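Local atomic coordinates of bifunctional endomannanase/endoglucanase (Caldanaerobius polysaccharolyticus, PDB entry 3W0K), a protein that hydrolyses internal beta-linkages of mannan and cellulose-type polysaccharides, as a bifunctional endomannanase/endoglucanase of glycoside hydrolase family 5. Residues Phe47-Phe55 and Ala107-Phe118. Residues are numbered along the deposited sequence; the frame is centred on the assembly and turned at random.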
ATOM      1  N   PHE A  47     -16.004   8.820  -0.569  1.00 10.60           N
ATOM      2  CA  PHE A  47     -17.095   7.871  -0.776  1.00 10.76           C
ATOM      3  C   PHE A  47     -18.150   8.030   0.322  1.00 11.34           C
ATOM      4  O   PHE A  47     -19.312   7.685   0.119  1.00 12.14           O
ATOM      5  CB  PHE A  47     -16.582   6.428  -0.784  1.00 10.74           C
ATOM      6  CG  PHE A  47     -16.179   5.930  -2.144  1.00 10.56           C
ATOM      7  CD1 PHE A  47     -17.142   5.568  -3.081  1.00 10.98           C
ATOM      8  CD2 PHE A  47     -14.836   5.787  -2.478  1.00 10.72           C
ATOM      9  CE1 PHE A  47     -16.773   5.067  -4.333  1.00 11.13           C
ATOM     10  CE2 PHE A  47     -14.456   5.286  -3.726  1.00  9.81           C
ATOM     11  CZ  PHE A  47     -15.427   4.925  -4.654  1.00 11.66           C
ATOM     12  N   TRP A  48     -17.746   8.561   1.475  1.00 10.56           N
ATOM     13  CA  TRP A  48     -18.672   8.749   2.592  1.00 11.21           C
ATOM     14  C   TRP A  48     -18.664  10.171   3.145  1.00 12.81           C
ATOM     15  O   TRP A  48     -19.337  10.460   4.136  1.00 12.46           O
ATOM     16  CB  TRP A  48     -18.358   7.750   3.718  1.00 12.12           C
ATOM     17  CG  TRP A  48     -17.017   7.950   4.389  1.00 10.90           C
ATOM     18  CD1 TRP A  48     -16.716   8.863   5.359  1.00 11.14           C
ATOM     19  CD2 TRP A  48     -15.817   7.194   4.169  1.00 10.47           C
ATOM     20  NE1 TRP A  48     -15.413   8.724   5.759  1.00 11.59           N
ATOM     21  CE2 TRP A  48     -14.836   7.706   5.046  1.00 10.71           C
ATOM     22  CE3 TRP A  48     -15.478   6.132   3.320  1.00 10.71           C
ATOM     23  CZ2 TRP A  48     -13.536   7.191   5.102  1.00 11.12           C
ATOM     24  CZ3 TRP A  48     -14.186   5.619   3.375  1.00  9.56           C
ATOM     25  CH2 TRP A  48     -13.231   6.151   4.262  1.00  9.64           C
ATOM     26  N   THR A  49     -17.915  11.058   2.496  1.00 12.97           N
ATOM     27  CA  THR A  49     -17.811  12.443   2.948  1.00 13.02           C
ATOM     28  C   THR A  49     -18.096  13.409   1.811  1.00 13.95           C
ATOM     29  O   THR A  49     -17.426  13.381   0.778  1.00 14.66           O
ATOM     30  CB  THR A  49     -16.396  12.743   3.476  1.00 12.79           C
ATOM     31  OG1 THR A  49     -16.002  11.726   4.403  1.00 12.09           O
ATOM     32  CG2 THR A  49     -16.353  14.104   4.166  1.00 12.63           C
ATOM     33  N   ARG A  50     -19.076  14.284   2.017  1.00 13.05           N
ATOM     34  CA  ARG A  50     -19.439  15.258   1.001  1.00 14.07           C
ATOM     35  C   ARG A  50     -18.886  16.642   1.314  1.00 13.25           C
ATOM     36  O   ARG A  50     -18.972  17.115   2.445  1.00 12.04           O
ATOM     37  CB  ARG A  50     -20.963  15.326   0.848  1.00 17.62           C
ATOM     38  CG  ARG A  50     -21.425  16.224  -0.294  1.00 23.81           C
ATOM     39  CD  ARG A  50     -22.800  15.818  -0.810  1.00 29.17           C
ATOM     40  NE  ARG A  50     -22.795  14.482  -1.407  1.00 34.73           N
ATOM     41  CZ  ARG A  50     -22.319  14.194  -2.618  1.00 35.93           C
ATOM     42  NH1 ARG A  50     -21.800  15.147  -3.383  1.00 37.17           N
ATOM     43  NH2 ARG A  50     -22.363  12.946  -3.067  1.00 37.91           N
ATOM     44  N   ASN A  51     -18.267  17.250   0.305  1.00 13.53           N
ATOM     45  CA  ASN A  51     -17.705  18.595   0.400  1.00 14.05           C
ATOM     46  C   ASN A  51     -16.894  18.906   1.666  1.00 13.43           C
ATOM     47  O   ASN A  51     -17.107  19.931   2.324  1.00 13.62           O
ATOM     48  CB  ASN A  51     -18.819  19.631   0.207  1.00 16.22           C
ATOM     49  CG  ASN A  51     -18.283  21.017  -0.097  1.00 17.87           C
ATOM     50  OD1 ASN A  51     -17.274  21.168  -0.789  1.00 19.29           O
ATOM     51  ND2 ASN A  51     -18.958  22.038   0.422  1.00 19.78           N
ATOM     52  N   PHE A  52     -15.974  18.006   2.002  1.00 12.93           N
ATOM     53  CA  PHE A  52     -15.082  18.160   3.155  1.00 11.66           C
ATOM     54  C   PHE A  52     -15.769  18.250   4.517  1.00 10.30           C
ATOM     55  O   PHE A  52     -15.175  18.721   5.485  1.00 11.26           O
ATOM     56  CB  PHE A  52     -14.163  19.371   2.937  1.00 11.64           C
ATOM     57  CG  PHE A  52     -13.583  19.438   1.555  1.00 11.54           C
ATOM     58  CD1 PHE A  52     -12.603  18.534   1.154  1.00 12.65           C
ATOM     59  CD2 PHE A  52     -14.062  20.362   0.630  1.00 12.40           C
ATOM     60  CE1 PHE A  52     -12.114  18.547  -0.154  1.00 13.35           C
ATOM     61  CE2 PHE A  52     -13.580  20.384  -0.677  1.00 13.88           C
ATOM     62  CZ  PHE A  52     -12.604  19.472  -1.069  1.00 13.51           C
ATOM     63  N   ASP A  53     -17.008  17.764   4.586  1.00 10.48           N
ATOM     64  CA  ASP A  53     -17.801  17.761   5.820  1.00 11.53           C
ATOM     65  C   ASP A  53     -17.400  16.492   6.585  1.00 12.30           C
ATOM     66  O   ASP A  53     -18.196  15.561   6.740  1.00 11.60           O
ATOM     67  CB  ASP A  53     -19.286  17.722   5.433  1.00 13.22           C
ATOM     68  CG  ASP A  53     -20.224  18.010   6.595  1.00 12.50           C
ATOM     69  OD1 ASP A  53     -19.773  18.216   7.740  1.00 13.83           O
ATOM     70  OD2 ASP A  53     -21.444  18.024   6.340  1.00 14.22           O
ATOM     71  N   TYR A  54     -16.159  16.480   7.069  1.00 12.16           N
ATOM     72  CA  TYR A  54     -15.575  15.333   7.769  1.00 11.83           C
ATOM     73  C   TYR A  54     -16.386  14.768   8.920  1.00 12.32           C
ATOM     74  O   TYR A  54     -16.423  13.555   9.120  1.00 13.06           O
ATOM     75  CB  TYR A  54     -14.179  15.672   8.305  1.00 11.42           C
ATOM     76  CG  TYR A  54     -13.276  16.411   7.342  1.00 10.63           C
ATOM     77  CD1 TYR A  54     -13.032  15.924   6.056  1.00 11.57           C
ATOM     78  CD2 TYR A  54     -12.665  17.605   7.725  1.00 10.21           C
ATOM     79  CE1 TYR A  54     -12.199  16.615   5.173  1.00 10.95           C
ATOM     80  CE2 TYR A  54     -11.830  18.301   6.853  1.00 11.25           C
ATOM     81  CZ  TYR A  54     -11.603  17.799   5.582  1.00  9.67           C
ATOM     82  OH  TYR A  54     -10.777  18.486   4.720  1.00 12.02           O
ATOM     83  N   PHE A  55     -17.023  15.650   9.682  1.00 12.87           N
ATOM     84  CA  PHE A  55     -17.798  15.222  10.836  1.00 12.89           C
ATOM     85  C   PHE A  55     -19.216  14.733  10.579  1.00 14.56           C
ATOM     86  O   PHE A  55     -19.942  14.410  11.521  1.00 15.81           O
ATOM     87  CB  PHE A  55     -17.738  16.291  11.923  1.00 14.04           C
ATOM     88  CG  PHE A  55     -16.355  16.501  12.457  1.00 17.47           C
ATOM     89  CD1 PHE A  55     -15.896  15.758  13.541  1.00 20.16           C
ATOM     90  CD2 PHE A  55     -15.487  17.391  11.837  1.00 18.30           C
ATOM     91  CE1 PHE A  55     -14.588  15.895  13.996  1.00 22.72           C
ATOM     92  CE2 PHE A  55     -14.174  17.535  12.285  1.00 21.20           C
ATOM     93  CZ  PHE A  55     -13.726  16.785  13.364  1.00 20.91           C
ATOM     94  N   ALA A 107      -8.235  19.615   9.328  1.00 10.27           N
ATOM     95  CA  ALA A 107      -8.055  18.376   8.571  1.00  8.73           C
ATOM     96  C   ALA A 107      -7.557  17.275   9.496  1.00  9.48           C
ATOM     97  O   ALA A 107      -7.964  16.118   9.372  1.00  9.52           O
ATOM     98  CB  ALA A 107      -7.078  18.591   7.422  1.00 10.46           C
ATOM     99  N   GLN A 108      -6.678  17.645  10.423  1.00  7.61           N
ATOM    100  CA  GLN A 108      -6.137  16.692  11.379  1.00  8.19           C
ATOM    101  C   GLN A 108      -7.251  16.185  12.280  1.00  8.56           C
ATOM    102  O   GLN A 108      -7.311  14.994  12.575  1.00  8.88           O
ATOM    103  CB  GLN A 108      -5.007  17.329  12.184  1.00  7.79           C
ATOM    104  CG  GLN A 108      -3.783  17.593  11.318  1.00  8.89           C
ATOM    105  CD  GLN A 108      -2.758  18.493  11.969  1.00  9.51           C
ATOM    106  OE1 GLN A 108      -2.943  18.967  13.094  1.00 11.87           O
ATOM    107  NE2 GLN A 108      -1.675  18.760  11.248  1.00 10.55           N
ATOM    108  N   ASP A 109      -8.152  17.081  12.681  1.00  9.55           N
ATOM    109  CA  ASP A 109      -9.279  16.684  13.524  1.00 10.50           C
ATOM    110  C   ASP A 109     -10.193  15.730  12.755  1.00 10.52           C
ATOM    111  O   ASP A 109     -10.690  14.753  13.317  1.00 10.69           O
ATOM    112  CB  ASP A 109     -10.078  17.908  13.990  1.00  9.38           C
ATOM    113  CG  ASP A 109      -9.353  18.720  15.053  1.00 12.40           C
ATOM    114  OD1 ASP A 109      -8.332  18.252  15.600  1.00 12.93           O
ATOM    115  OD2 ASP A 109      -9.821  19.841  15.350  1.00 12.11           O
ATOM    116  N   GLY A 110     -10.406  16.020  11.472  1.00  9.26           N
ATOM    117  CA  GLY A 110     -11.247  15.175  10.638  1.00  9.96           C
ATOM    118  C   GLY A 110     -10.625  13.804  10.437  1.00 10.03           C
ATOM    119  O   GLY A 110     -11.318  12.790  10.464  1.00 10.78           O
ATOM    120  N   PHE A 111      -9.308  13.792  10.251  1.00  9.59           N
ATOM    121  CA  PHE A 111      -8.527  12.573  10.047  1.00  9.51           C
ATOM    122  C   PHE A 111      -8.603  11.680  11.283  1.00  8.85           C
ATOM    123  O   PHE A 111      -8.891  10.487  11.180  1.00  9.60           O
ATOM    124  CB  PHE A 111      -7.071  12.963   9.764  1.00  8.69           C
ATOM    125  CG  PHE A 111      -6.136  11.798   9.584  1.00  7.57           C
ATOM    126  CD1 PHE A 111      -6.184  11.022   8.432  1.00  9.06           C
ATOM    127  CD2 PHE A 111      -5.161  11.518  10.539  1.00  7.75           C
ATOM    128  CE1 PHE A 111      -5.273   9.989   8.232  1.00  8.29           C
ATOM    129  CE2 PHE A 111      -4.243  10.484  10.346  1.00  9.08           C
ATOM    130  CZ  PHE A 111      -4.299   9.719   9.191  1.00  8.80           C
ATOM    131  N   VAL A 112      -8.329  12.263  12.449  1.00  8.95           N
ATOM    132  CA  VAL A 112      -8.379  11.523  13.705  1.00  9.71           C
ATOM    133  C   VAL A 112      -9.794  10.990  13.949  1.00 10.64           C
ATOM    134  O   VAL A 112      -9.964   9.842  14.363  1.00 11.94           O
ATOM    135  CB  VAL A 112      -7.899  12.404  14.890  1.00  8.07           C
ATOM    136  CG1 VAL A 112      -8.124  11.690  16.227  1.00 10.30           C
ATOM    137  CG2 VAL A 112      -6.424  12.733  14.718  1.00  9.78           C
ATOM    138  N   TYR A 113     -10.800  11.808  13.647  1.00 11.13           N
ATOM    139  CA  TYR A 113     -12.196  11.414  13.822  1.00 12.04           C
ATOM    140  C   TYR A 113     -12.541  10.199  12.958  1.00 12.64           C
ATOM    141  O   TYR A 113     -13.229   9.288  13.422  1.00 11.95           O
ATOM    142  CB  TYR A 113     -13.124  12.589  13.495  1.00 12.10           C
ATOM    143  CG  TYR A 113     -14.593  12.232  13.411  1.00 13.02           C
ATOM    144  CD1 TYR A 113     -15.326  11.923  14.556  1.00 15.64           C
ATOM    145  CD2 TYR A 113     -15.248  12.202  12.180  1.00 14.55           C
ATOM    146  CE1 TYR A 113     -16.679  11.593  14.475  1.00 16.06           C
ATOM    147  CE2 TYR A 113     -16.595  11.875  12.090  1.00 16.38           C
ATOM    148  CZ  TYR A 113     -17.303  11.571  13.237  1.00 17.15           C
ATOM    149  OH  TYR A 113     -18.633  11.231  13.138  1.00 19.71           O
ATOM    150  N   GLN A 114     -12.049  10.182  11.718  1.00 12.64           N
ATOM    151  CA  GLN A 114     -12.292   9.068  10.794  1.00 14.81           C
ATOM    152  C   GLN A 114     -11.768   7.780  11.411  1.00 13.51           C
ATOM    153  O   GLN A 114     -12.459   6.760  11.431  1.00 12.49           O
ATOM    154  CB  GLN A 114     -11.544   9.269   9.471  1.00 18.90           C
ATOM    155  CG  GLN A 114     -11.788  10.577   8.757  1.00 25.45           C
ATOM    156  CD  GLN A 114     -13.153  10.662   8.131  1.00 26.77           C
ATOM    157  OE1 GLN A 114     -14.012  11.412   8.589  1.00 30.48           O
ATOM    158  NE2 GLN A 114     -13.357   9.908   7.061  1.00 26.44           N
ATOM    159  N   TRP A 115     -10.528   7.831  11.888  1.00 12.02           N
ATOM    160  CA  TRP A 115      -9.903   6.667  12.491  1.00 10.45           C
ATOM    161  C   TRP A 115     -10.570   6.230  13.785  1.00 10.06           C
ATOM    162  O   TRP A 115     -10.628   5.039  14.079  1.00 11.39           O
ATOM    163  CB  TRP A 115      -8.396   6.880  12.652  1.00 11.18           C
ATOM    164  CG  TRP A 115      -7.676   6.605  11.364  1.00  8.52           C
ATOM    165  CD1 TRP A 115      -6.874   7.462  10.663  1.00  8.15           C
ATOM    166  CD2 TRP A 115      -7.734   5.392  10.596  1.00  8.83           C
ATOM    167  NE1 TRP A 115      -6.434   6.860   9.505  1.00  8.11           N
ATOM    168  CE2 TRP A 115      -6.947   5.591   9.440  1.00  8.94           C
ATOM    169  CE3 TRP A 115      -8.381   4.160  10.770  1.00  9.65           C
ATOM    170  CZ2 TRP A 115      -6.786   4.600   8.461  1.00  8.70           C
ATOM    171  CZ3 TRP A 115      -8.225   3.176   9.798  1.00  9.05           C
ATOM    172  CH2 TRP A 115      -7.431   3.403   8.656  1.00  8.59           C
ATOM    173  N   GLU A 116     -11.109   7.185  14.537  1.00 10.02           N
ATOM    174  CA  GLU A 116     -11.811   6.844  15.769  1.00  9.88           C
ATOM    175  C   GLU A 116     -13.104   6.116  15.405  1.00 10.41           C
ATOM    176  O   GLU A 116     -13.517   5.189  16.101  1.00 10.93           O
ATOM    177  CB  GLU A 116     -12.113   8.095  16.590  1.00 10.54           C
ATOM    178  CG  GLU A 116     -10.884   8.701  17.247  1.00 12.85           C
ATOM    179  CD  GLU A 116     -11.199   9.957  18.038  1.00 15.53           C
ATOM    180  OE1 GLU A 116     -11.998  10.787  17.556  1.00 17.80           O
ATOM    181  OE2 GLU A 116     -10.641  10.116  19.141  1.00 18.36           O
ATOM    182  N   LEU A 117     -13.729   6.533  14.302  1.00 10.82           N
ATOM    183  CA  LEU A 117     -14.958   5.899  13.823  1.00 10.96           C
ATOM    184  C   LEU A 117     -14.702   4.426  13.533  1.00 11.18           C
ATOM    185  O   LEU A 117     -15.446   3.560  13.992  1.00 10.40           O
ATOM    186  CB  LEU A 117     -15.460   6.572  12.545  1.00 13.85           C
ATOM    187  CG  LEU A 117     -16.124   7.943  12.642  1.00 16.65           C
ATOM    188  CD1 LEU A 117     -16.417   8.441  11.238  1.00 17.81           C
ATOM    189  CD2 LEU A 117     -17.404   7.849  13.464  1.00 20.35           C
ATOM    190  N   PHE A 118     -13.637   4.144  12.787  1.00 10.74           N
ATOM    191  CA  PHE A 118     -13.293   2.768  12.452  1.00  9.80           C
ATOM    192  C   PHE A 118     -12.848   1.980  13.679  1.00  9.65           C
ATOM    193  O   PHE A 118     -13.180   0.803  13.817  1.00 10.45           O
ATOM    194  CB  PHE A 118     -12.228   2.728  11.349  1.00  9.99           C
ATOM    195  CG  PHE A 118     -12.721   3.228  10.021  1.00 11.41           C
ATOM    196  CD1 PHE A 118     -13.951   2.809   9.518  1.00 11.68           C
ATOM    197  CD2 PHE A 118     -11.966   4.129   9.278  1.00 11.37           C
ATOM    198  CE1 PHE A 118     -14.421   3.283   8.294  1.00 12.05           C
ATOM    199  CE2 PHE A 118     -12.426   4.608   8.055  1.00 12.62           C
ATOM    200  CZ  PHE A 118     -13.655   4.186   7.561  1.00 12.72           C
TER
HETATM  201  O   HOH W   1     -21.767  11.955  13.069  1.00 48.05           O
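Y54 and G110 bring the backbones of loop 47-55 and helix 107-118 closest, 5.2 Å between their CA atoms, just after the loop reverses through a type I' turn from R50 to D53. Glycine suits this point because the bare CA of G110 lets the Y54 side chain lie against the helix, CB of Y54 standing 3.8 Å from it. The tyrosine ring continues to A107, whose methyl points away from the loop, so CE2 meets the backbone CA; the Y54 hydroxyl is hydrogen-bonded to D99. F55 reaches the outer side of the helix: with CG beside the backbone N (chi1 -64°), its ring sends CE1 to within 3.7 Å of Y113 CB and CZ to D109. The F55 and Y113 rings meet obliquely, planes 33° apart; F55 CD1 lies over one Y113 face and L117 CG over the other. On this more exposed side a water bridges Y113 OH and, weakly, F55 O. Deeper in, F118 turns its edge to the six-membered ring of W48 in an offset edge-to-face pair, planes at 88°, W48 CH2 3.9 Å from F118 CZ. F62 packs against both rings. Q114 brings its amide nearly coplanar with the indole, at its NE1 edge. Mainly aromatic packing joins the loop at the C-terminal end of the second TIM-barrel strand to the outer helix after the third, burying polar groups of W48, Q114 and Y54.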